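Local coordinates for protein ribonuclease H (Uncultured organism, PDB 3U3G) that probably cleaves the RNA strand of RNA/DNA hybrids, as expected of a type 1 ribonuclease H, at residues Gly41-Asn45 with Asn46-Tyr50. Numbering follows the deposited sequence.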
# COMPACT_ATOMS: atom_id res chain seq x y z
N GLY A 41 -4.50 -9.57 -11.28
CA GLY A 41 -4.70 -9.56 -12.73
C GLY A 41 -3.66 -8.70 -13.42
O GLY A 41 -2.58 -8.44 -12.87
N GLU A 42 -3.92 -8.34 -14.67
CA GLU A 42 -2.93 -7.62 -15.46
C GLU A 42 -3.16 -6.13 -15.39
O GLU A 42 -4.28 -5.65 -15.60
CB GLU A 42 -2.95 -8.09 -16.91
CG GLU A 42 -2.69 -9.58 -17.06
CD GLU A 42 -2.12 -9.95 -18.41
OE1 GLU A 42 -1.72 -9.04 -19.16
OE2 GLU A 42 -2.00 -11.16 -18.68
N THR A 43 -2.14 -5.41 -14.94
CA THR A 43 -2.21 -3.96 -14.87
C THR A 43 -0.83 -3.33 -15.05
O THR A 43 0.14 -4.02 -15.35
CB THR A 43 -2.81 -3.49 -13.53
OG1 THR A 43 -3.20 -2.11 -13.66
CG2 THR A 43 -1.78 -3.63 -12.41
N THR A 44 -0.75 -2.02 -14.89
CA THR A 44 0.54 -1.36 -14.86
C THR A 44 1.11 -1.29 -13.45
O THR A 44 0.41 -1.54 -12.46
CB THR A 44 0.46 0.06 -15.42
OG1 THR A 44 -0.40 0.84 -14.58
CG2 THR A 44 -0.10 0.03 -16.83
N ASN A 45 2.40 -0.98 -13.38
CA ASN A 45 3.10 -0.89 -12.13
C ASN A 45 2.44 0.13 -11.20
O ASN A 45 2.28 -0.11 -10.01
CB ASN A 45 4.56 -0.50 -12.36
CG ASN A 45 5.49 -1.16 -11.39
OD1 ASN A 45 5.74 -0.62 -10.31
ND2 ASN A 45 5.74 -2.45 -11.61
N ASN A 46 2.21 1.33 -11.72
CA ASN A 46 1.71 2.41 -10.88
C ASN A 46 0.30 2.13 -10.36
O ASN A 46 -0.02 2.45 -9.22
CB ASN A 46 1.76 3.74 -11.61
CG ASN A 46 3.13 4.37 -11.60
OD1 ASN A 46 3.97 4.06 -10.75
ND2 ASN A 46 3.35 5.32 -12.50
N VAL A 47 -0.52 1.51 -11.20
CA VAL A 47 -1.83 1.05 -10.76
C VAL A 47 -1.71 0.02 -9.65
O VAL A 47 -2.37 0.16 -8.61
CB VAL A 47 -2.72 0.57 -11.90
CG1 VAL A 47 -3.93 -0.19 -11.36
CG2 VAL A 47 -3.17 1.76 -12.74
N ALA A 48 -0.80 -0.94 -9.80
CA ALA A 48 -0.53 -1.90 -8.73
C ALA A 48 -0.11 -1.27 -7.41
O ALA A 48 -0.58 -1.68 -6.36
CB ALA A 48 0.46 -2.98 -9.19
N GLU A 49 0.76 -0.25 -7.45
CA GLU A 49 1.14 0.45 -6.23
C GLU A 49 -0.09 1.05 -5.55
O GLU A 49 -0.21 1.04 -4.32
CB GLU A 49 2.15 1.56 -6.51
CG GLU A 49 3.58 1.09 -6.82
CD GLU A 49 4.53 1.16 -5.62
OE1 GLU A 49 4.07 1.11 -4.45
OE2 GLU A 49 5.76 1.21 -5.84
N TYR A 50 -0.97 1.66 -6.35
CA TYR A 50 -2.17 2.28 -5.79
C TYR A 50 -3.14 1.22 -5.27
O TYR A 50 -3.71 1.39 -4.19
CB TYR A 50 -2.87 3.14 -6.84
CG TYR A 50 -2.38 4.57 -6.94
CD1 TYR A 50 -1.03 4.88 -6.97
CD2 TYR A 50 -3.28 5.62 -7.09
CE1 TYR A 50 -0.59 6.19 -7.08
CE2 TYR A 50 -2.84 6.92 -7.27
CZ TYR A 50 -1.50 7.20 -7.24
OH TYR A 50 -1.08 8.52 -7.33
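Thr-44 is the N-cap of helix 45-60, the first helix of the RNase H fold, and its hydroxyl reaches forward to the backbone of Val-47. With chi1 at 64°, OG1 sits between the backbone N and the carbonyl carbon and accepts a weak capping bond from Val-47 N at 3.4 Å. The same oxygen lies 3.5 Å from Val-47 CG2. Thr-43 leans on the other branch of that valine: OG1, turned anti to its own amide nitrogen (chi1 -164°), meets Val-47 CG1 at 3.1 Å, while CG2 packs against Ala-48 CB at 4.0 Å. Both hydroxyls thus approach Val-47 from the loop side, one near each methyl; its side chain also touches Lys-99 of helix 94-110. Cutting Thr-43 back to a glycine would probably leave a gap beside Val-47 CG1 and the Ala-48 methyl. The backbone of Thr-43 itself bonds with Gly-17, at the start of strand 17-26. The cap sets the start of the helix carrying Glu-49, which lies near Asp-9 and, as in relatives, is probably an active-site acid. Ala-48 N donates to Thr-44 O; Glu-49 N donates to Asn-45 O over 3.0 Å, and Glu-49 CG rests 3.6 Å from that carbonyl oxygen, Asn-45 O.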